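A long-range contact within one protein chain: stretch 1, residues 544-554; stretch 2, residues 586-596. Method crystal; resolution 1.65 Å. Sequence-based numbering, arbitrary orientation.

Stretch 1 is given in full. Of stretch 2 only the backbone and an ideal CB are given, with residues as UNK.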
# COMPACT_ATOMS: atom_id res chain seq x y z
N ASN A 544 -2.18 20.31 -18.06
CA ASN A 544 -0.85 19.89 -17.64
C ASN A 544 -0.98 18.61 -16.82
O ASN A 544 -1.64 18.61 -15.79
CB ASN A 544 -0.22 21.03 -16.82
CG ASN A 544 1.17 20.69 -16.34
OD1 ASN A 544 1.36 19.75 -15.57
ND2 ASN A 544 2.16 21.49 -16.76
N ARG A 545 -0.37 17.53 -17.30
CA ARG A 545 -0.48 16.22 -16.66
C ARG A 545 0.18 16.12 -15.29
O ARG A 545 -0.19 15.26 -14.48
CB ARG A 545 -0.01 15.11 -17.59
CG ARG A 545 -0.91 14.97 -18.84
CD ARG A 545 -0.26 14.02 -19.85
NE ARG A 545 1.11 14.46 -20.08
CZ ARG A 545 2.19 13.68 -19.98
NH1 ARG A 545 2.06 12.37 -19.77
NH2 ARG A 545 3.40 14.21 -20.15
N ILE A 546 1.15 16.98 -15.01
CA ILE A 546 1.77 16.94 -13.69
C ILE A 546 0.72 17.41 -12.68
O ILE A 546 0.47 16.75 -11.67
CB ILE A 546 3.04 17.85 -13.62
CG1 ILE A 546 4.15 17.25 -14.49
CG2 ILE A 546 3.51 18.02 -12.16
CD1 ILE A 546 5.37 18.16 -14.66
N PHE A 547 0.08 18.54 -13.00
CA PHE A 547 -0.95 19.10 -12.12
C PHE A 547 -2.19 18.23 -12.01
O PHE A 547 -2.69 17.99 -10.91
CB PHE A 547 -1.36 20.51 -12.58
CG PHE A 547 -0.23 21.49 -12.67
CD1 PHE A 547 0.90 21.35 -11.88
CD2 PHE A 547 -0.29 22.57 -13.57
CE1 PHE A 547 1.96 22.26 -11.97
CE2 PHE A 547 0.76 23.48 -13.67
CZ PHE A 547 1.88 23.33 -12.87
N SER A 548 -2.68 17.70 -13.14
CA SER A 548 -3.88 16.88 -13.08
C SER A 548 -3.66 15.56 -12.35
O SER A 548 -4.54 15.09 -11.64
CB SER A 548 -4.47 16.62 -14.47
OG SER A 548 -3.51 16.04 -15.33
N SER A 549 -2.47 14.98 -12.50
CA SER A 549 -2.16 13.73 -11.81
C SER A 549 -2.07 14.00 -10.32
O SER A 549 -2.62 13.26 -9.52
CB SER A 549 -0.87 13.11 -12.35
OG SER A 549 -1.00 12.79 -13.73
N ALA A 550 -1.37 15.07 -9.95
CA ALA A 550 -1.25 15.43 -8.54
C ALA A 550 -2.62 15.76 -7.94
O ALA A 550 -2.91 15.34 -6.81
CB ALA A 550 -0.29 16.61 -8.38
N ALA A 551 -3.46 16.46 -8.69
CA ALA A 551 -4.80 16.83 -8.23
C ALA A 551 -5.70 15.59 -8.10
O ALA A 551 -6.49 15.49 -7.16
CB ALA A 551 -5.44 17.87 -9.17
N TYR A 552 -5.55 14.62 -9.00
CA TYR A 552 -6.37 13.41 -8.93
C TYR A 552 -6.05 12.62 -7.66
O TYR A 552 -6.94 12.14 -6.97
CB TYR A 552 -6.15 12.54 -10.18
CG TYR A 552 -7.20 11.46 -10.39
CD1 TYR A 552 -7.07 10.20 -9.79
CD2 TYR A 552 -8.32 11.71 -11.18
CE1 TYR A 552 -8.05 9.21 -9.97
CE2 TYR A 552 -9.31 10.73 -11.36
CZ TYR A 552 -9.16 9.49 -10.75
OH TYR A 552 -10.15 8.53 -10.90
N ASN A 553 -4.77 12.59 -7.30
CA ASN A 553 -4.33 11.85 -6.11
C ASN A 553 -4.50 12.60 -4.77
O ASN A 553 -4.98 12.02 -3.79
CB ASN A 553 -2.86 11.43 -6.29
CG ASN A 553 -2.31 10.64 -5.10
OD1 ASN A 553 -1.52 11.14 -4.33
ND2 ASN A 553 -2.75 9.39 -4.96
N ALA A 554 -4.15 13.89 -4.76
CA ALA A 554 -4.17 14.70 -3.55
C ALA A 554 -5.24 15.79 -3.45
O ALA A 554 -5.38 16.41 -2.39
CB ALA A 554 -2.78 15.33 -3.33
N UNK A 586 5.44 9.98 -5.87
CA UNK A 586 5.61 8.71 -6.54
C UNK A 586 4.51 8.44 -7.57
O UNK A 586 4.77 7.86 -8.63
CB UNK A 586 5.65 7.58 -5.51
N UNK A 587 3.29 8.85 -7.24
CA UNK A 587 2.14 8.69 -8.13
C UNK A 587 2.38 9.43 -9.45
O UNK A 587 2.19 8.88 -10.54
CB UNK A 587 0.87 9.20 -7.46
N UNK A 588 2.81 10.69 -9.36
CA UNK A 588 3.05 11.52 -10.54
C UNK A 588 4.15 10.91 -11.41
O UNK A 588 4.00 10.82 -12.63
CB UNK A 588 3.43 12.94 -10.13
N UNK A 589 5.24 10.48 -10.78
CA UNK A 589 6.34 9.85 -11.50
C UNK A 589 5.85 8.61 -12.25
O UNK A 589 6.14 8.43 -13.43
CB UNK A 589 7.47 9.48 -10.53
N UNK A 590 5.11 7.76 -11.55
CA UNK A 590 4.58 6.55 -12.18
C UNK A 590 3.65 6.88 -13.35
O UNK A 590 3.80 6.34 -14.44
CB UNK A 590 3.83 5.70 -11.15
N UNK A 591 2.69 7.77 -13.13
CA UNK A 591 1.73 8.08 -14.18
C UNK A 591 2.39 8.64 -15.45
O UNK A 591 2.02 8.25 -16.56
CB UNK A 591 0.70 9.08 -13.65
N UNK A 592 3.39 9.51 -15.28
CA UNK A 592 4.10 10.07 -16.43
C UNK A 592 4.89 8.97 -17.16
O UNK A 592 4.84 8.91 -18.39
CB UNK A 592 5.04 11.19 -15.98
N UNK A 593 5.53 8.06 -16.42
CA UNK A 593 6.26 6.96 -17.05
C UNK A 593 5.27 6.03 -17.77
O UNK A 593 5.51 5.65 -18.93
CB UNK A 593 7.07 6.18 -16.01
N UNK A 594 4.12 5.77 -17.15
CA UNK A 594 3.11 4.87 -17.73
C UNK A 594 2.46 5.45 -18.99
O UNK A 594 2.16 4.72 -19.94
CB UNK A 594 2.03 4.57 -16.69
N UNK A 595 2.25 6.76 -18.99
CA UNK A 595 1.65 7.43 -20.15
C UNK A 595 2.62 7.24 -21.34
O UNK A 595 2.18 6.92 -22.44
CB UNK A 595 1.39 8.91 -19.87
N UNK A 596 3.92 7.38 -21.10
CA UNK A 596 4.91 7.17 -22.17
C UNK A 596 4.84 5.73 -22.68
O UNK A 596 4.84 5.50 -23.90
CB UNK A 596 6.32 7.49 -21.67

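Stretch 2 is helical throughout and crosses the helix of stretch 1 at 129°, with the axes 9.1 Å apart at their closest. A helix presents only one side to its partner, so only some of its positions meet stretch 1.

Position 586 has ordinary helical angles, and an ideal CB there would find nothing of stretch 1 within 5.5 Å. Many residues would fit; the deposited one is Gly-586.

At 587 CA-to-CB points toward stretch 1, and the ideal CB lies 4.2 Å from CG of Asn-553. A large side chain could run along Asn-553, Ser-549 and Tyr-552; an aromatic would offer a flat face to Asn-553, and methionine is a flexible alternative. The residue is Tyr-587. One face of its ring receives CB of Asn-553, 3.7 Å from the ring centroid and 12° off the normal, a CH-pi contact. CE1 of Tyr-587 comes 3.3 Å from O of Ser-549, and its OH, 3.3 Å from CD1 of Tyr-552, is hydrogen-bonded elsewhere in the structure.

Position 588 points sideways, its ideal CB 4.8 Å from CB of Ser-549. The nearby methyls of Ala-550 and Ile-546 favor a compact apolar side chain whose branches reach them, such as valine or isoleucine. It is Val-588: CG2 packs 4.0 Å from CB of Ala-550, and CG1 lies 4.3 Å from CG2 of Ile-546.

Positions 589 and 590 have nothing of stretch 1 near their CBs and allow polar or charged residues. They are Lys-589 and Asn-590, neither touching stretch 1.

At 591 CB points toward stretch 1, 4.1 Å from OG of Ser-549. That hydroxyl already donates to O of Arg-545, so a small apolar residue can pack here without supplying an acceptor. Val-591 does so, with CG1 3.6 Å from OG of Ser-549.

Position 592 points sideways, but a medium-sized apolar chain could reach Ile-546 and the guanidinium of Arg-545. Leucine, being branched, can serve both at once; methionine is a long unbranched alternative. In Leu-592, CD1 meets CG1 of Ile-546 at 4.0 Å, while CD2 lies over one face of the guanidinium, 3.6 Å from NH1 of Arg-545.

Position 593 points away and 594 is out of reach, so stretch 1 sets little limit on either; they are Ala-593 and Tyr-594.

At 595 the ideal CB points toward stretch 1, only 3.5 Å from NH1 of Arg-545. The positive charge calls for a short acceptor, with aspartate the natural choice and asparagine possible. Asp-595 forms a salt bridge: NH1 of Arg-545 donates to OD2 of Asp-595 at 2.7 Å, near the guanidinium plane.

At 596 CA-to-CB points sideways into space stretch 1 leaves open, so many residues would fit; it is Ala-596.

Stretch 2, residues 586-596: GYVKNVLAYDA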
# COMPACT_ATOMS: atom_id res chain seq x y z
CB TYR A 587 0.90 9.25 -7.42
CG TYR A 587 -0.41 9.13 -8.17
CD1 TYR A 587 -0.83 10.11 -9.06
CD2 TYR A 587 -1.24 8.04 -7.95
CE1 TYR A 587 -2.06 10.03 -9.72
CE2 TYR A 587 -2.48 7.93 -8.61
CZ TYR A 587 -2.88 8.93 -9.48
OH TYR A 587 -4.10 8.88 -10.10
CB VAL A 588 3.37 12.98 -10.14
CG1 VAL A 588 3.75 13.79 -11.36
CG2 VAL A 588 2.14 13.58 -9.47
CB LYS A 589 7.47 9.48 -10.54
CG LYS A 589 8.21 10.69 -9.98
CD LYS A 589 9.28 10.26 -9.02
CE LYS A 589 10.06 11.46 -8.49
NZ LYS A 589 11.07 11.01 -7.45
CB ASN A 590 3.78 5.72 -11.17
CG ASN A 590 4.67 4.94 -10.22
OD1 ASN A 590 5.89 4.85 -10.40
ND2 ASN A 590 4.05 4.34 -9.21
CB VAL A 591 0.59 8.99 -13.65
CG1 VAL A 591 -0.30 9.47 -14.80
CG2 VAL A 591 -0.24 8.22 -12.60
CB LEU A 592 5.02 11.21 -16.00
CG LEU A 592 4.29 12.44 -15.43
CD1 LEU A 592 5.33 13.43 -14.92
CD2 LEU A 592 3.38 13.07 -16.45
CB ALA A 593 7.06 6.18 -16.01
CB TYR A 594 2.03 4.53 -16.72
CG TYR A 594 2.49 3.76 -15.49
CD1 TYR A 594 3.81 3.31 -15.33
CD2 TYR A 594 1.58 3.50 -14.46
CE1 TYR A 594 4.21 2.61 -14.17
CE2 TYR A 594 1.96 2.82 -13.31
CZ TYR A 594 3.27 2.38 -13.17
OH TYR A 594 3.65 1.77 -12.01
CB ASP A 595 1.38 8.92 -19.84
CG ASP A 595 0.42 9.55 -20.83
OD1 ASP A 595 0.02 8.85 -21.78
OD2 ASP A 595 0.05 10.73 -20.67
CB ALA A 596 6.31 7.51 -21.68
O HOH W 1 4.57 10.90 -20.17
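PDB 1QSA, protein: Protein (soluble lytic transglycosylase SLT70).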